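Local coordinates for extracellular solute-binding protein (Bordetella parapertussis, PDB 3PU5), which probably captures a small solute, perhaps a polyamine, in the periplasm for delivery to an ABC-type membrane transporter, at residues S16-V21 and V37-G42; P88-A91 and F97-D100; Q144-N149 and N196-L201; L160-K165 and G236-G241. All coordinates share one frame; numbering follows the deposited sequence.

Contacts 1 and 2 come first along the chain, each closing before the next opens, with centres about 22 Å apart. Contacts 3 and 4 are interleaved: strand 145-148 and helix 156-167 follow each other, and their partners, 196-201 and 236-241, come later in the same order. Their centres are about 17 Å apart, and they touch where Phe147 meets Phe163 and Leu160. Contacts 2 and 3 lie on opposite sides of the chain's centre, about 33 Å between centres. This spread is consistent with the two-lobed solute-binding fold: contacts 1 and 2 probably belong to one lobe and contact 3 to the other, which contact 4 joins to a strand reaching back towards the first.

Contact 1 of 4, residues S16-V21 and V37-G42; sequences SFLENV and VTLVPG
Leu18 and Val21 of helix 15-33 close over Leu39 of strand 36-41, inside a beta-alpha-beta unit whose first strand, 7-12, runs parallel to 36-41. The axes of the short segments approach to 9.9 Å and run at 173° to each other, nearly antiparallel, as expected for the connecting helix of such a unit. The tight part is buried and centred on the fork of Leu39. Its CD1 methyl is 4.0 Å from Leu18 CD2 and also rests 3.7 Å from the backbone O of Leu18, while Leu39 CD2 meets Val21 CG1 at 3.7 Å. Val21 CG1 touches the other methyl as well, 3.9 Å from Leu39 CD1, and so fits against both tips of the fork. With CG anti to its carbonyl carbon (chi1 -63°), Leu39 leans back along the strand towards Val21, and the side chains of Leu18 and Leu39 pass each other in opposite directions. The solvent side begins at Pro41, an exposed residue at the end of the contact. There Leu18 CD1 lies against Pro41 CG and CB, 3.6 Å from Pro41 CG. On the flank of the helix turned from the strand, Asn20 touches Phe271 of helix 265-275. Its side chain folds back on its own helix: Asn20 ND2 donates to Ser16 O at 2.7 Å (157° at the hydrogen), from the face of that carbonyl opposite to the one used by Asn20 N.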
loop_
_atom_site.group_PDB
_atom_site.type_symbol
_atom_site.label_atom_id
_atom_site.label_comp_id
_atom_site.label_asym_id
_atom_site.label_seq_id
_atom_site.Cartn_x
_atom_site.Cartn_y
_atom_site.Cartn_z
ATOM N N SER A 16 6.673 -0.594 14.119
ATOM C CA SER A 16 7.756 -1.158 13.333
ATOM C C SER A 16 8.049 -0.336 12.075
ATOM O O SER A 16 9.198 -0.227 11.645
ATOM C CB SER A 16 7.401 -2.594 12.948
ATOM O OG SER A 16 8.525 -3.267 12.423
ATOM N N PHE A 17 7.000 0.228 11.481
ATOM C CA PHE A 17 7.162 1.052 10.287
ATOM C C PHE A 17 8.083 2.215 10.622
ATOM O O PHE A 17 9.098 2.419 9.961
ATOM C CB PHE A 17 5.802 1.564 9.811
ATOM C CG PHE A 17 5.858 2.381 8.539
ATOM C CD1 PHE A 17 6.077 3.751 8.590
ATOM C CD2 PHE A 17 5.661 1.781 7.297
ATOM C CE1 PHE A 17 6.114 4.507 7.436
ATOM C CE2 PHE A 17 5.687 2.538 6.128
ATOM C CZ PHE A 17 5.924 3.902 6.201
ATOM N N LEU A 18 7.725 2.970 11.661
ATOM C CA LEU A 18 8.503 4.133 12.078
ATOM C C LEU A 18 9.946 3.772 12.473
ATOM O O LEU A 18 10.892 4.489 12.140
ATOM C CB LEU A 18 7.792 4.875 13.223
ATOM C CG LEU A 18 8.365 6.246 13.597
ATOM C CD1 LEU A 18 7.302 7.133 14.249
ATOM C CD2 LEU A 18 9.582 6.122 14.498
ATOM N N GLU A 19 10.102 2.666 13.192
ATOM C CA GLU A 19 11.422 2.214 13.617
ATOM C C GLU A 19 12.280 1.934 12.396
ATOM O O GLU A 19 13.489 2.201 12.386
ATOM C CB GLU A 19 11.301 0.942 14.451
ATOM C CG GLU A 19 10.509 1.120 15.734
ATOM C CD GLU A 19 10.248 -0.200 16.444
ATOM O OE1 GLU A 19 10.600 -1.270 15.883
ATOM O OE2 GLU A 19 9.688 -0.162 17.566
ATOM N N ASN A 20 11.651 1.383 11.364
ATOM C CA ASN A 20 12.398 1.039 10.167
ATOM C C ASN A 20 12.692 2.221 9.264
ATOM O O ASN A 20 13.733 2.254 8.630
ATOM C CB ASN A 20 11.757 -0.133 9.434
ATOM C CG ASN A 20 12.094 -1.456 10.096
ATOM O OD1 ASN A 20 13.181 -1.993 9.893
ATOM N ND2 ASN A 20 11.182 -1.968 10.916
ATOM N N VAL A 21 11.789 3.202 9.231
ATOM C CA VAL A 21 12.089 4.463 8.570
ATOM C C VAL A 21 13.293 5.124 9.235
ATOM O O VAL A 21 14.169 5.639 8.559
ATOM C CB VAL A 21 10.901 5.444 8.615
ATOM C CG1 VAL A 21 11.349 6.818 8.118
ATOM C CG2 VAL A 21 9.733 4.919 7.772
ATOM N N VAL A 37 17.421 14.367 11.453
ATOM C CA VAL A 37 16.040 14.063 11.096
ATOM C C VAL A 37 15.259 13.638 12.333
ATOM O O VAL A 37 15.660 12.709 13.044
ATOM C CB VAL A 37 15.928 12.944 10.035
ATOM C CG1 VAL A 37 14.446 12.700 9.687
ATOM C CG2 VAL A 37 16.721 13.305 8.789
ATOM N N THR A 38 14.150 14.323 12.587
ATOM C CA THR A 38 13.221 13.899 13.628
ATOM C C THR A 38 11.973 13.312 12.985
ATOM O O THR A 38 11.309 13.972 12.190
ATOM C CB THR A 38 12.800 15.079 14.542
ATOM O OG1 THR A 38 13.932 15.528 15.298
ATOM C CG2 THR A 38 11.687 14.655 15.508
ATOM N N LEU A 39 11.662 12.067 13.323
ATOM C CA LEU A 39 10.430 11.441 12.862
ATOM C C LEU A 39 9.332 11.729 13.880
ATOM O O LEU A 39 9.487 11.422 15.064
ATOM C CB LEU A 39 10.624 9.933 12.724
ATOM C CG LEU A 39 11.662 9.493 11.687
ATOM C CD1 LEU A 39 11.921 7.997 11.786
ATOM C CD2 LEU A 39 11.209 9.870 10.283
ATOM N N VAL A 40 8.235 12.319 13.414
ATOM C CA VAL A 40 7.127 12.698 14.285
ATOM C C VAL A 40 5.961 11.713 14.175
ATOM O O VAL A 40 5.233 11.722 13.179
ATOM C CB VAL A 40 6.625 14.105 13.921
ATOM C CG1 VAL A 40 5.601 14.575 14.935
ATOM C CG2 VAL A 40 7.796 15.092 13.835
ATOM N N PRO A 41 5.777 10.856 15.197
ATOM C CA PRO A 41 4.678 9.879 15.168
ATOM C C PRO A 41 3.289 10.526 15.178
ATOM O O PRO A 41 3.094 11.565 15.804
ATOM C CB PRO A 41 4.878 9.067 16.457
ATOM C CG PRO A 41 6.269 9.363 16.910
ATOM C CD PRO A 41 6.589 10.743 16.420
ATOM N N GLY A 42 2.329 9.901 14.502
ATOM C CA GLY A 42 0.976 10.424 14.463
ATOM C C GLY A 42 0.104 9.687 13.462
ATOM O O GLY A 42 0.606 8.893 12.658
#

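Contact 2 of 4, residues P88-A91 and F97-D100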
loop_
_atom_site.group_PDB
_atom_site.type_symbol
_atom_site.label_atom_id
_atom_site.label_comp_id
_atom_site.label_asym_id
_atom_site.label_seq_id
_atom_site.Cartn_x
_atom_site.Cartn_y
_atom_site.Cartn_z
ATOM N N PRO A 88 16.508 13.804 -8.052
ATOM C CA PRO A 88 16.986 12.916 -9.120
ATOM C C PRO A 88 16.424 11.498 -9.041
ATOM O O PRO A 88 16.177 10.894 -10.074
ATOM C CB PRO A 88 18.506 12.917 -8.911
ATOM C CG PRO A 88 18.786 14.241 -8.281
ATOM C CD PRO A 88 17.616 14.510 -7.382
ATOM N N SER A 89 16.215 10.978 -7.836
ATOM C CA SER A 89 15.657 9.630 -7.677
ATOM C C SER A 89 14.319 9.439 -8.395
ATOM O O SER A 89 13.976 8.318 -8.790
ATOM C CB SER A 89 15.511 9.266 -6.197
ATOM O OG SER A 89 16.777 9.044 -5.599
ATOM N N LEU A 90 13.558 10.518 -8.560
ATOM C CA LEU A 90 12.254 10.404 -9.218
ATOM C C LEU A 90 12.379 9.840 -10.638
ATOM O O LEU A 90 11.419 9.286 -11.184
ATOM C CB LEU A 90 11.528 11.752 -9.239
ATOM C CG LEU A 90 10.970 12.240 -7.901
ATOM C CD1 LEU A 90 10.371 13.648 -8.030
ATOM C CD2 LEU A 90 9.929 11.257 -7.359
ATOM N N ALA A 91 13.561 9.975 -11.233
ATOM C CA ALA A 91 13.782 9.438 -12.576
ATOM C C ALA A 91 13.714 7.914 -12.580
ATOM O O ALA A 91 13.430 7.304 -13.611
ATOM C CB ALA A 91 15.120 9.919 -13.143
ATOM N N PHE A 97 3.521 5.413 -9.577
ATOM C CA PHE A 97 3.718 5.726 -8.161
ATOM C C PHE A 97 3.626 7.223 -7.897
ATOM O O PHE A 97 3.539 7.660 -6.744
ATOM C CB PHE A 97 5.065 5.186 -7.678
ATOM C CG PHE A 97 5.186 3.708 -7.814
ATOM C CD1 PHE A 97 4.389 2.869 -7.052
ATOM C CD2 PHE A 97 6.069 3.152 -8.722
ATOM C CE1 PHE A 97 4.469 1.502 -7.179
ATOM C CE2 PHE A 97 6.164 1.763 -8.861
ATOM C CZ PHE A 97 5.360 0.940 -8.084
ATOM N N LYS A 98 3.644 7.998 -8.976
ATOM C CA LYS A 98 3.600 9.450 -8.895
ATOM C C LYS A 98 2.299 10.036 -9.455
ATOM O O LYS A 98 1.982 11.207 -9.227
ATOM C CB LYS A 98 4.793 10.033 -9.655
ATOM C CG LYS A 98 6.144 9.457 -9.226
ATOM C CD LYS A 98 7.294 10.086 -10.013
ATOM C CE LYS A 98 7.543 9.386 -11.335
ATOM N NZ LYS A 98 8.785 9.917 -11.964
ATOM N N ALA A 99 1.547 9.214 -10.182
ATOM C CA ALA A 99 0.425 9.703 -10.985
ATOM C C ALA A 99 -0.642 10.494 -10.225
ATOM O O ALA A 99 -1.185 11.453 -10.759
ATOM C CB ALA A 99 -0.224 8.561 -11.765
ATOM N N ASP A 100 -0.950 10.107 -8.993
ATOM C CA ASP A 100 -2.020 10.788 -8.266
ATOM C C ASP A 100 -1.618 12.165 -7.704
ATOM O O ASP A 100 -2.473 12.955 -7.318
ATOM C CB ASP A 100 -2.548 9.902 -7.125
ATOM C CG ASP A 100 -3.379 8.721 -7.627
ATOM O OD1 ASP A 100 -3.836 8.750 -8.790
ATOM O OD2 ASP A 100 -3.586 7.766 -6.855
#
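The backbones of Leu90 and Lys98 stay well apart, 8.7 Å from Leu90 CA to Lys98 CA, and the lysine side chain spans the gap. Segment 88-91 is a 3-10 turn, closed by the bond from Ala91 N to Pro88 O at 3.0 Å. Both segments belong to the long irregular connection between helix 67-75 and strand 106-107 of this solute-binding fold, so the contact ties one part of a loop to another. Its polar element is a single hydrogen bond: Lys98 NZ donates to Leu90 O at 2.8 Å. The ammonium group approaches at a C=O...N angle of 138° and comes in from above the carbonyl plane, 35° off it, rather than along a lone-pair direction. The lysine chain is extended at its base and bends at chi3 (-86°), which turns CE and NZ out of the line of CB, CG and CD and up to the carbonyl oxygen. At the bend, CD makes the apolar touch, the two side chains meeting at a slant. Ser106 of strand 106-107 touches both Leu90 and Lys98, and Leu263 also packs on Leu90. The turn is held from elsewhere by Ser89 OG, which bonds to Asn260 O, whereas the neighbour of the lysine, Phe97, pairs through its backbone with Leu107. The apolar meeting is narrow: Lys98 CD reaches Leu90 CD2 at 3.9 Å.

Contact 3 of 4, residues Q144-N149 and N196-L201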
loop_
_atom_site.group_PDB
_atom_site.type_symbol
_atom_site.label_atom_id
_atom_site.label_comp_id
_atom_site.label_asym_id
_atom_site.label_seq_id
_atom_site.Cartn_x
_atom_site.Cartn_y
_atom_site.Cartn_z
ATOM N N GLN A 144 -15.150 -21.718 2.858
ATOM C CA GLN A 144 -13.905 -21.459 3.570
ATOM C C GLN A 144 -13.139 -20.280 2.987
ATOM O O GLN A 144 -11.924 -20.155 3.159
ATOM C CB GLN A 144 -13.059 -22.727 3.585
ATOM C CG GLN A 144 -13.797 -23.873 4.290
ATOM C CD GLN A 144 -13.197 -25.236 4.012
ATOM O OE1 GLN A 144 -11.983 -25.408 4.030
ATOM N NE2 GLN A 144 -14.058 -26.222 3.772
ATOM N N VAL A 145 -13.879 -19.408 2.313
ATOM C CA VAL A 145 -13.310 -18.206 1.727
ATOM C C VAL A 145 -13.531 -17.019 2.667
ATOM O O VAL A 145 -14.579 -16.921 3.308
ATOM C CB VAL A 145 -13.941 -17.953 0.342
ATOM C CG1 VAL A 145 -13.316 -16.733 -0.308
ATOM C CG2 VAL A 145 -13.770 -19.206 -0.544
ATOM N N PHE A 146 -12.520 -16.161 2.801
ATOM C CA PHE A 146 -12.658 -14.910 3.551
ATOM C C PHE A 146 -12.442 -13.737 2.594
ATOM O O PHE A 146 -11.908 -13.930 1.507
ATOM C CB PHE A 146 -11.717 -14.854 4.769
ATOM C CG PHE A 146 -10.255 -15.089 4.440
ATOM C CD1 PHE A 146 -9.461 -14.051 3.959
ATOM C CD2 PHE A 146 -9.676 -16.344 4.617
ATOM C CE1 PHE A 146 -8.111 -14.265 3.648
ATOM C CE2 PHE A 146 -8.333 -16.568 4.310
ATOM C CZ PHE A 146 -7.547 -15.529 3.828
ATOM N N PHE A 147 -12.874 -12.534 2.976
ATOM C CA PHE A 147 -12.767 -11.374 2.090
ATOM C C PHE A 147 -12.699 -10.077 2.900
ATOM O O PHE A 147 -13.242 -10.008 3.993
ATOM C CB PHE A 147 -13.962 -11.322 1.126
ATOM C CG PHE A 147 -13.787 -10.345 -0.007
ATOM C CD1 PHE A 147 -14.178 -9.023 0.135
ATOM C CD2 PHE A 147 -13.207 -10.749 -1.212
ATOM C CE1 PHE A 147 -13.997 -8.110 -0.901
ATOM C CE2 PHE A 147 -13.025 -9.842 -2.260
ATOM C CZ PHE A 147 -13.427 -8.522 -2.103
ATOM N N ASN A 148 -12.029 -9.059 2.363
ATOM C CA ASN A 148 -11.888 -7.767 3.047
ATOM C C ASN A 148 -13.240 -7.125 3.377
ATOM O O ASN A 148 -14.080 -6.952 2.487
ATOM C CB ASN A 148 -11.118 -6.761 2.167
ATOM C CG ASN A 148 -9.873 -7.348 1.516
ATOM O OD1 ASN A 148 -8.790 -6.750 1.582
ATOM N ND2 ASN A 148 -10.023 -8.487 0.846
ATOM N N ASN A 149 -13.453 -6.746 4.632
ATOM C CA ASN A 149 -14.641 -5.961 4.959
ATOM C C ASN A 149 -14.512 -4.548 4.413
ATOM O O ASN A 149 -13.548 -3.855 4.739
ATOM C CB ASN A 149 -14.879 -5.899 6.465
ATOM C CG ASN A 149 -16.190 -5.206 6.808
ATOM O OD1 ASN A 149 -16.243 -4.341 7.674
ATOM N ND2 ASN A 149 -17.245 -5.576 6.107
ATOM N N ASN A 196 -3.958 -8.299 9.800
ATOM C CA ASN A 196 -3.368 -9.561 10.230
ATOM C C ASN A 196 -4.335 -10.736 10.070
ATOM O O ASN A 196 -3.951 -11.890 10.235
ATOM C CB ASN A 196 -2.902 -9.431 11.687
ATOM C CG ASN A 196 -2.162 -10.653 12.183
ATOM O OD1 ASN A 196 -1.174 -11.093 11.587
ATOM N ND2 ASN A 196 -2.626 -11.203 13.300
ATOM N N ASP A 197 -5.584 -10.437 9.722
ATOM C CA ASP A 197 -6.626 -11.461 9.651
ATOM C C ASP A 197 -6.382 -12.598 8.632
ATOM O O ASP A 197 -6.569 -13.767 8.961
ATOM C CB ASP A 197 -8.014 -10.825 9.442
ATOM C CG ASP A 197 -8.563 -10.161 10.709
ATOM O OD1 ASP A 197 -7.990 -10.380 11.790
ATOM O OD2 ASP A 197 -9.575 -9.424 10.628
ATOM N N PRO A 198 -5.995 -12.270 7.385
ATOM C CA PRO A 198 -5.758 -13.405 6.479
ATOM C C PRO A 198 -4.771 -14.449 7.024
ATOM O O PRO A 198 -5.028 -15.649 6.928
ATOM C CB PRO A 198 -5.192 -12.734 5.223
ATOM C CG PRO A 198 -5.867 -11.387 5.203
ATOM C CD PRO A 198 -5.960 -10.977 6.675
ATOM N N VAL A 199 -3.659 -14.011 7.599
ATOM C CA VAL A 199 -2.682 -14.963 8.114
ATOM C C VAL A 199 -3.281 -15.820 9.242
ATOM O O VAL A 199 -3.173 -17.055 9.225
ATOM C CB VAL A 199 -1.376 -14.256 8.530
ATOM C CG1 VAL A 199 -0.589 -15.088 9.540
ATOM C CG2 VAL A 199 -0.534 -13.964 7.293
ATOM N N VAL A 200 -3.945 -15.169 10.195
ATOM C CA VAL A 200 -4.581 -15.877 11.311
ATOM C C VAL A 200 -5.655 -16.855 10.830
ATOM O O VAL A 200 -5.690 -18.016 11.254
ATOM C CB VAL A 200 -5.211 -14.896 12.306
ATOM C CG1 VAL A 200 -6.113 -15.637 13.290
ATOM C CG2 VAL A 200 -4.121 -14.125 13.047
ATOM N N LEU A 201 -6.536 -16.391 9.949
ATOM C CA LEU A 201 -7.593 -17.254 9.418
ATOM C C LEU A 201 -6.994 -18.474 8.715
ATOM O O LEU A 201 -7.463 -19.600 8.903
ATOM C CB LEU A 201 -8.506 -16.476 8.467
ATOM C CG LEU A 201 -9.379 -15.385 9.096
ATOM C CD1 LEU A 201 -10.001 -14.476 8.027
ATOM C CD2 LEU A 201 -10.446 -15.998 9.984
#
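The ring of Phe146 is met by Pro198 and Leu201 of helix 197-204, both at a slant that is neither clearly face nor edge. Here a helix packs on the strands of an alpha/beta lobe: strand 145-148 lies parallel to strand 188-192 and also bonds through its backbone to the chain at Ala208 and Ile209, and helix 197-204 follows strand 188-192 in the chain. The two partners divide the ring between them. Pro198 takes the far end, with CB 3.7 Å from Phe146 CE1 and Pro198 CA 3.8 Å from Phe146 CZ. Leu201 covers the root with its CD1 methyl, 3.6 Å from Phe146 CG and 3.7 Å from Phe146 CB, and lays its CB beside CD2 of the ring. The proline crosses the phenylalanine at about a right angle. Phe146 holds its ring in the crowded position between the backbone N and the carbonyl carbon (chi1 55°), and this stands the ring up against the helix. The next ring, Phe147, points to the other side of the strand and packs near Pro211 of strand 209-213. Around the contact, Phe192 of strand 188-192 touches Pro198. Asp197 OD2, at the start of the helix, accepts the backbone N-H groups of both Thr193 and Ala194. Within the helix Leu201 N bonds to Asp197 O at 2.8 Å. On the ring, Leu201 CB lies 4.0 Å from Phe146 CD2.

Contact 4 of 4, residues L160-K165 and G236-G241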
loop_
_atom_site.group_PDB
_atom_site.type_symbol
_atom_site.label_atom_id
_atom_site.label_comp_id
_atom_site.label_asym_id
_atom_site.label_seq_id
_atom_site.Cartn_x
_atom_site.Cartn_y
_atom_site.Cartn_z
ATOM N N LEU A 160 -12.166 -4.834 -4.778
ATOM C CA LEU A 160 -13.398 -4.708 -5.564
ATOM C C LEU A 160 -13.161 -3.965 -6.883
ATOM O O LEU A 160 -13.725 -4.327 -7.919
ATOM C CB LEU A 160 -14.493 -4.014 -4.751
ATOM C CG LEU A 160 -15.109 -4.827 -3.603
ATOM C CD1 LEU A 160 -15.852 -3.920 -2.640
ATOM C CD2 LEU A 160 -16.030 -5.922 -4.153
ATOM N N SER A 161 -12.322 -2.931 -6.847
ATOM C CA SER A 161 -11.962 -2.218 -8.076
ATOM C C SER A 161 -11.411 -3.160 -9.143
ATOM O O SER A 161 -11.705 -3.002 -10.332
ATOM C CB SER A 161 -10.948 -1.110 -7.792
ATOM O OG SER A 161 -11.585 0.010 -7.216
HETATM N N MSE A 162 -10.595 -4.128 -8.723
HETATM C CA MSE A 162 -10.069 -5.124 -9.651
HETATM C C MSE A 162 -11.199 -5.960 -10.228
HETATM O O MSE A 162 -11.143 -6.357 -11.397
HETATM C CB MSE A 162 -9.080 -6.071 -8.970
HETATM C CG MSE A 162 -7.670 -5.537 -8.829
HETATM SE SE MSE A 162 -6.637 -5.438 -10.499
HETATM C CE MSE A 162 -7.670 -6.650 -11.571
ATOM N N PHE A 163 -12.196 -6.267 -9.396
ATOM C CA PHE A 163 -13.360 -7.006 -9.881
ATOM C C PHE A 163 -14.107 -6.183 -10.939
ATOM O O PHE A 163 -14.565 -6.714 -11.952
ATOM C CB PHE A 163 -14.320 -7.381 -8.747
ATOM C CG PHE A 163 -13.801 -8.446 -7.819
ATOM C CD1 PHE A 163 -12.620 -9.108 -8.083
ATOM C CD2 PHE A 163 -14.531 -8.800 -6.689
ATOM C CE1 PHE A 163 -12.153 -10.094 -7.227
ATOM C CE2 PHE A 163 -14.073 -9.784 -5.816
ATOM C CZ PHE A 163 -12.880 -10.435 -6.090
ATOM N N GLY A 164 -14.237 -4.883 -10.698
ATOM C CA GLY A 164 -14.870 -4.007 -11.669
ATOM C C GLY A 164 -14.135 -4.018 -12.998
ATOM O O GLY A 164 -14.754 -3.978 -14.059
ATOM N N LYS A 165 -12.807 -4.078 -12.949
ATOM C CA LYS A 165 -11.995 -4.070 -14.166
ATOM C C LYS A 165 -12.071 -5.403 -14.925
ATOM O O LYS A 165 -12.188 -5.422 -16.147
ATOM C CB LYS A 165 -10.543 -3.747 -13.831
ATOM C CG LYS A 165 -9.636 -3.577 -15.046
ATOM C CD LYS A 165 -8.238 -3.162 -14.596
ATOM C CE LYS A 165 -7.162 -3.491 -15.631
ATOM N NZ LYS A 165 -5.785 -3.295 -15.066
ATOM N N GLY A 236 -2.483 -9.039 -12.081
ATOM C CA GLY A 236 -1.729 -8.107 -11.260
ATOM C C GLY A 236 -2.230 -8.058 -9.827
ATOM O O GLY A 236 -3.430 -8.145 -9.571
ATOM N N ALA A 237 -1.307 -7.924 -8.883
ATOM C CA ALA A 237 -1.684 -7.630 -7.504
ATOM C C ALA A 237 -2.105 -6.153 -7.385
ATOM O O ALA A 237 -1.704 -5.310 -8.192
ATOM C CB ALA A 237 -0.547 -7.961 -6.552
ATOM N N VAL A 238 -2.935 -5.855 -6.393
ATOM C CA VAL A 238 -3.438 -4.504 -6.192
ATOM C C VAL A 238 -2.683 -3.897 -5.036
ATOM O O VAL A 238 -2.785 -4.375 -3.906
ATOM C CB VAL A 238 -4.909 -4.513 -5.828
ATOM C CG1 VAL A 238 -5.488 -3.111 -5.968
ATOM C CG2 VAL A 238 -5.633 -5.505 -6.695
ATOM N N SER A 239 -1.942 -2.834 -5.322
ATOM C CA SER A 239 -0.941 -2.347 -4.399
ATOM C C SER A 239 -1.221 -0.936 -3.955
ATOM O O SER A 239 -1.794 -0.137 -4.693
ATOM C CB SER A 239 0.432 -2.424 -5.045
ATOM O OG SER A 239 0.694 -3.750 -5.467
ATOM N N SER A 240 -0.817 -0.644 -2.728
ATOM C CA SER A 240 -0.998 0.675 -2.167
ATOM C C SER A 240 0.226 0.970 -1.319
ATOM O O SER A 240 0.982 0.064 -0.952
ATOM C CB SER A 240 -2.261 0.717 -1.304
ATOM O OG SER A 240 -3.414 0.367 -2.050
ATOM N N GLY A 241 0.415 2.233 -0.979
ATOM C CA GLY A 241 1.544 2.593 -0.152
ATOM C C GLY A 241 1.440 4.014 0.348
ATOM O O GLY A 241 0.611 4.790 -0.128
#
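Gly236 O, which accepts the indole N-H of Trp129, lies 4.3 Å from the SE atom of Met162, a selenomethionine, near the outer part of that side chain. Two residues on, Val238 turns its side chain towards the helix and meets the same residue, with Val238 CG2 3.9 Å from Met162 SE. An approach of the Met162 CG atom to Val238 is too close to be real, so the fine fit of this pair is doubtful. With that reserve, the bend at chi2 (-72°) appears to turn SE to the Gly236 side, just before the strand. The residues that touch are all buried. Gly236 has a positive phi (109°), at which a beta carbon would press on the preceding carbonyl O, and this explains the glycine. On the helix, Ser161 OG bonds to Ala157 O. Trp129 also touches Val238, so Val238 is met by helices 129-138 and 156-167. The contact thus sets helix 156-167 against the start of strand 238-246, whose backbone pairs with Ser111 and Val113 of the antiparallel strand 111-117 and with Gln301, while helix 174-184 packs on Leu160 and Phe163, and helix 305-322 on Leu160 and Ser161.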